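Local coordinates for protein glutamine cyclotransferase (Xanthomonas campestris, PDB 3MBR) that probably catalyses the cyclisation of N-terminal glutamine residues to pyroglutamate and holds a calcium ion within its beta-propeller fold, at residues 32-37 and 75-80; 115-120 and 132-137. The protein carries 1 engineered substitution. All coordinates share one frame; numbering follows the deposited sequence.

Contact 1. Residues 32-37 and 75-80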
# COMPACT_ATOMS: atom_id res chain seq x y z
N HIS A 32 8.07 12.98 3.63
CA HIS A 32 8.74 11.73 3.95
C HIS A 32 7.89 10.55 3.56
O HIS A 32 6.63 10.63 3.45
CB HIS A 32 9.02 11.59 5.46
CG HIS A 32 9.90 12.67 5.99
ND1 HIS A 32 9.42 13.69 6.77
CD2 HIS A 32 11.22 12.91 5.80
CE1 HIS A 32 10.42 14.51 7.09
NE2 HIS A 32 11.52 14.07 6.49
N LEU A 33 8.57 9.46 3.30
CA LEU A 33 7.87 8.21 3.14
C LEU A 33 7.78 7.46 4.46
O LEU A 33 8.66 7.61 5.34
CB LEU A 33 8.64 7.28 2.15
CG LEU A 33 8.70 7.84 0.73
CD1 LEU A 33 9.81 7.18 -0.10
CD2 LEU A 33 7.35 7.63 0.11
N TYR A 34 6.72 6.67 4.63
CA TYR A 34 6.60 5.78 5.77
C TYR A 34 6.39 4.42 5.15
O TYR A 34 5.56 4.26 4.21
CB TYR A 34 5.36 6.19 6.59
CG TYR A 34 5.62 7.46 7.35
CD1 TYR A 34 5.50 8.69 6.70
CD2 TYR A 34 6.08 7.43 8.69
CE1 TYR A 34 5.76 9.89 7.34
CE2 TYR A 34 6.31 8.68 9.38
CZ TYR A 34 6.16 9.88 8.69
OH TYR A 34 6.43 11.07 9.36
N GLU A 35 7.14 3.45 5.64
CA GLU A 35 7.17 2.14 5.02
C GLU A 35 7.08 1.03 6.05
O GLU A 35 7.86 1.08 7.04
CB GLU A 35 8.49 1.98 4.27
CG GLU A 35 8.57 0.73 3.42
CD GLU A 35 9.84 0.72 2.55
OE1 GLU A 35 10.71 1.63 2.66
OE2 GLU A 35 9.96 -0.22 1.74
N SER A 36 6.18 0.07 5.93
CA SER A 36 6.04 -1.10 6.81
C SER A 36 6.98 -2.17 6.26
O SER A 36 7.06 -2.33 5.02
CB SER A 36 4.47 -1.57 6.57
OG SER A 36 4.38 -2.66 7.51
N THR A 37 7.70 -2.89 7.07
CA THR A 37 8.55 -3.98 6.57
C THR A 37 8.19 -5.19 7.36
O THR A 37 8.12 -5.11 8.59
CB THR A 37 10.04 -3.60 6.56
OG1 THR A 37 10.54 -3.32 7.86
CG2 THR A 37 10.32 -2.41 5.72
N ASP A 75 -2.97 12.62 13.26
CA ASP A 75 -1.71 12.56 14.00
C ASP A 75 -1.31 11.10 14.26
O ASP A 75 -0.37 10.85 15.04
CB ASP A 75 -1.87 13.27 15.38
CG ASP A 75 -2.99 12.62 16.28
OD1 ASP A 75 -2.83 12.65 17.54
OD2 ASP A 75 -4.07 12.14 15.78
N ARG A 76 -2.02 10.17 13.62
CA ARG A 76 -1.84 8.73 13.87
C ARG A 76 -1.32 7.96 12.66
O ARG A 76 -1.60 8.31 11.51
CB ARG A 76 -3.19 8.06 14.31
CG ARG A 76 -3.70 8.80 15.55
CD ARG A 76 -4.87 8.31 16.21
NE ARG A 76 -6.11 8.16 15.47
CZ ARG A 76 -7.03 9.12 15.25
NH1 ARG A 76 -6.85 10.39 15.55
NH2 ARG A 76 -8.16 8.77 14.65
N LEU A 77 -0.63 6.85 12.95
CA LEU A 77 -0.26 5.85 11.95
C LEU A 77 -0.94 4.57 12.30
O LEU A 77 -0.81 4.08 13.42
CB LEU A 77 1.26 5.72 11.85
CG LEU A 77 1.81 4.93 10.69
CD1 LEU A 77 3.25 5.31 10.56
CD2 LEU A 77 1.69 3.47 10.89
N ILE A 78 -1.75 4.07 11.39
CA ILE A 78 -2.55 2.82 11.67
C ILE A 78 -1.94 1.68 10.88
O ILE A 78 -1.65 1.86 9.70
CB ILE A 78 -4.06 3.10 11.28
CG1 ILE A 78 -4.57 4.29 12.11
CG2 ILE A 78 -4.87 1.84 11.50
CD1 ILE A 78 -5.85 4.84 11.73
N GLN A 79 -1.78 0.53 11.54
CA GLN A 79 -1.14 -0.59 10.88
C GLN A 79 -1.90 -1.87 11.11
O GLN A 79 -2.40 -2.12 12.22
CB GLN A 79 0.27 -0.74 11.46
CG GLN A 79 1.07 -1.88 10.78
CD GLN A 79 2.47 -2.00 11.25
OE1 GLN A 79 2.77 -1.79 12.41
NE2 GLN A 79 3.37 -2.36 10.33
N LEU A 80 -1.95 -2.75 10.10
CA LEU A 80 -2.51 -4.10 10.19
C LEU A 80 -1.41 -5.10 10.46
O LEU A 80 -0.22 -4.78 10.37
CB LEU A 80 -3.28 -4.50 8.92
CG LEU A 80 -4.30 -3.49 8.44
CD1 LEU A 80 -4.82 -3.94 7.05
CD2 LEU A 80 -5.43 -3.39 9.44
O HOH W 1 5.88 -3.83 9.84
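Two neighbouring blades of a beta-propeller meet where Tyr-34 and Ser-36, on strand 32-37, face Leu-77 and Gln-79 on strand 76-81. Each strand is second in its own four-stranded antiparallel sheet, and the main chains stay well apart, with the CA atoms of Ser-36 and Gln-79 separated by 8.3 Å. Side chains and one water span this part of the seam.

At the polar end Gln-79 reaches across with an extended chain, CG anti to the backbone N (chi1 -178°), which carries its amide to the other blade. NE2 gives a weak, bent hydrogen bond to Ser-36 OG at 3.0 Å, the N-H...O angle being 128°. The same NE2 donates to water 1 at 2.9 Å, and that water donates to Thr-37 O at 2.9 Å, so one amide nitrogen touches the facing strand both directly and through solvent. The other end of the amide is held within its own blade, OE1 bonding to the hydroxyl of Tyr-90. Ser-36 OG also bonds Ala-68 O.

Such face-to-face packing of successive blades is what a propeller is built from, and farther along the seam it becomes apolar. Leu-77 CD1 lies 4.0 Å from Tyr-34 CD2, the methyl approaching the ring at a slant. Ile-70, on the first strand of the second blade, packs against Ser-36, Leu-77 and Gln-79, while the ring of Phe-27 meets that of Tyr-34 with the planes about 15° apart. The side chain of Tyr-34 is about 9 Å, nearest atoms, from the bound calcium ion.

Contact 2. Residues 115-120 and 132-137; sequences SHLYMS and DTLQQV
His-116 leads into strand 117-120, the second strand of a propeller blade, and its side chain reaches over to Val-137 on strand 136-144, two strands further across the same antiparallel sheet. From CB the chain turns so that CG stands beside the backbone N, opposite the carbonyl carbon (chi1 -68°). The imidazole then extends from CG with its CD2-NE2 side toward Val-137. CD2, next to CG, meets Val-137 CG2 at 3.6 Å, and NE2 beyond it lies 3.9 Å from the same methyl. The approach is oblique to the ring. Val-137 offers the branch that sits between its own backbone N and carbonyl carbon, while CG1 points elsewhere. Lys-128, on the intervening strand 125-129, touches the histidine, and Asp-130 just beyond that strand touches the valine.

The backbone of His-116 is tied down separately: its N bonds Asp-113 OD1, as does the N of Ser-115. The facing segment is shaped by an ST turn, in which Gln-135 N donates to Thr-133 OG1 at 3.1 Å with an N-H...O angle of 163°. Within this turn Leu-134 takes a left-handed backbone conformation, and its side chain leans inward from the partly exposed loop. Leu-117, the first residue of its strand, is buried; it points toward the facing segment and lies next to Ser-112. The two leucines cross at an angle, and they meet through single methyls, Leu-117 CD1 standing 3.6 Å from Leu-134 CD2.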
# COMPACT_ATOMS: atom_id res chain seq x y z
N SER A 115 -12.19 10.89 4.68
CA SER A 115 -13.17 10.58 5.70
C SER A 115 -13.03 9.17 6.24
O SER A 115 -13.39 8.92 7.39
CB SER A 115 -14.59 10.67 5.11
OG SER A 115 -14.82 12.01 4.69
N HIS A 116 -12.51 8.23 5.42
CA HIS A 116 -12.56 6.81 5.79
C HIS A 116 -11.26 6.12 5.46
O HIS A 116 -10.50 6.58 4.60
CB HIS A 116 -13.62 6.02 5.03
CG HIS A 116 -14.99 6.44 5.41
ND1 HIS A 116 -15.61 7.48 4.76
CD2 HIS A 116 -15.77 6.09 6.45
CE1 HIS A 116 -16.80 7.68 5.33
NE2 HIS A 116 -16.91 6.86 6.37
N LEU A 117 -11.05 4.99 6.13
CA LEU A 117 -9.95 4.12 5.73
C LEU A 117 -10.51 3.05 4.84
O LEU A 117 -11.71 2.75 4.90
CB LEU A 117 -9.34 3.40 6.98
CG LEU A 117 -9.00 4.29 8.15
CD1 LEU A 117 -8.37 3.39 9.19
CD2 LEU A 117 -8.12 5.47 7.80
N TYR A 118 -9.66 2.49 3.98
CA TYR A 118 -10.00 1.38 3.06
C TYR A 118 -9.01 0.27 3.32
O TYR A 118 -7.83 0.50 3.36
CB TYR A 118 -9.93 1.88 1.59
CG TYR A 118 -10.93 2.96 1.33
CD1 TYR A 118 -10.61 4.30 1.58
CD2 TYR A 118 -12.17 2.65 0.84
CE1 TYR A 118 -11.58 5.33 1.40
CE2 TYR A 118 -13.11 3.63 0.61
CZ TYR A 118 -12.82 4.98 0.89
OH TYR A 118 -13.78 5.99 0.63
N MET A 119 -9.54 -0.91 3.60
CA MET A 119 -8.70 -2.06 3.97
C MET A 119 -8.90 -3.23 2.98
O MET A 119 -10.01 -3.68 2.68
CB MET A 119 -9.18 -2.55 5.37
CG MET A 119 -8.49 -3.74 5.83
SD MET A 119 -8.94 -4.23 7.52
CE MET A 119 -8.40 -5.97 7.64
N SER A 120 -7.78 -3.76 2.52
CA SER A 120 -7.71 -5.05 1.78
C SER A 120 -7.44 -6.21 2.79
O SER A 120 -6.56 -6.10 3.65
CB SER A 120 -6.54 -5.03 0.76
OG SER A 120 -6.39 -6.43 0.29
N ASP A 132 -11.75 6.72 13.50
CA ASP A 132 -11.59 6.77 14.98
C ASP A 132 -11.87 5.50 15.71
O ASP A 132 -11.25 5.22 16.74
CB ASP A 132 -12.46 7.86 15.60
CG ASP A 132 -11.94 9.29 15.32
OD1 ASP A 132 -12.71 10.22 15.74
OD2 ASP A 132 -10.83 9.51 14.80
N THR A 133 -12.88 4.76 15.28
CA THR A 133 -13.24 3.57 16.01
C THR A 133 -12.73 2.32 15.33
O THR A 133 -12.78 1.27 15.91
CB THR A 133 -14.74 3.36 16.09
OG1 THR A 133 -15.28 3.30 14.76
CG2 THR A 133 -15.40 4.54 16.87
N LEU A 134 -12.28 2.44 14.06
CA LEU A 134 -11.94 1.26 13.28
C LEU A 134 -13.06 0.33 12.98
O LEU A 134 -12.83 -0.74 12.42
CB LEU A 134 -10.71 0.53 13.79
CG LEU A 134 -9.62 1.63 13.64
CD1 LEU A 134 -8.81 1.96 14.79
CD2 LEU A 134 -8.96 1.76 12.36
N GLN A 135 -14.28 0.76 13.25
CA GLN A 135 -15.42 -0.10 12.92
C GLN A 135 -15.70 -0.08 11.43
O GLN A 135 -15.53 0.97 10.79
CB GLN A 135 -16.68 0.44 13.65
CG GLN A 135 -16.52 0.30 15.13
CD GLN A 135 -17.76 0.97 15.81
OE1 GLN A 135 -18.84 1.08 15.19
NE2 GLN A 135 -17.61 1.40 17.05
N GLN A 136 -16.10 -1.22 10.87
CA GLN A 136 -16.47 -1.24 9.48
C GLN A 136 -17.81 -0.56 9.21
O GLN A 136 -18.83 -0.88 9.85
CB GLN A 136 -16.47 -2.67 8.95
CG GLN A 136 -16.88 -2.73 7.45
CD GLN A 136 -16.56 -4.08 6.83
OE1 GLN A 136 -15.94 -4.95 7.47
NE2 GLN A 136 -16.97 -4.26 5.58
N VAL A 137 -17.85 0.37 8.27
CA VAL A 137 -19.08 1.11 7.93
C VAL A 137 -19.54 0.93 6.48
O VAL A 137 -20.62 1.37 6.10
CB VAL A 137 -18.95 2.63 8.29
CG1 VAL A 137 -18.70 2.78 9.81
CG2 VAL A 137 -17.82 3.29 7.54

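How the contacts relate
Contact 1 joins two consecutive blades and is wholly buried, whereas contact 2 stays inside the next blade and is only partly buried, running from a buried leucine to an exposed valine. Polar and apolar pairs share the first, with a weak amide-hydroxyl bond and a water bridge; the second works by apolar side chains and a histidine ring alone. Their centres lie 15 Å apart and strand 76-81 connects them, since its other side chains pack on segment 115-120: Ile-78 CD1 meets Leu-117 CD1 at 3.9 Å, and Leu-80 lies against Met-119. At the periphery Arg-76 NH2 and Asp-132 OD2 form a 2.8 Å salt bridge between the two blades.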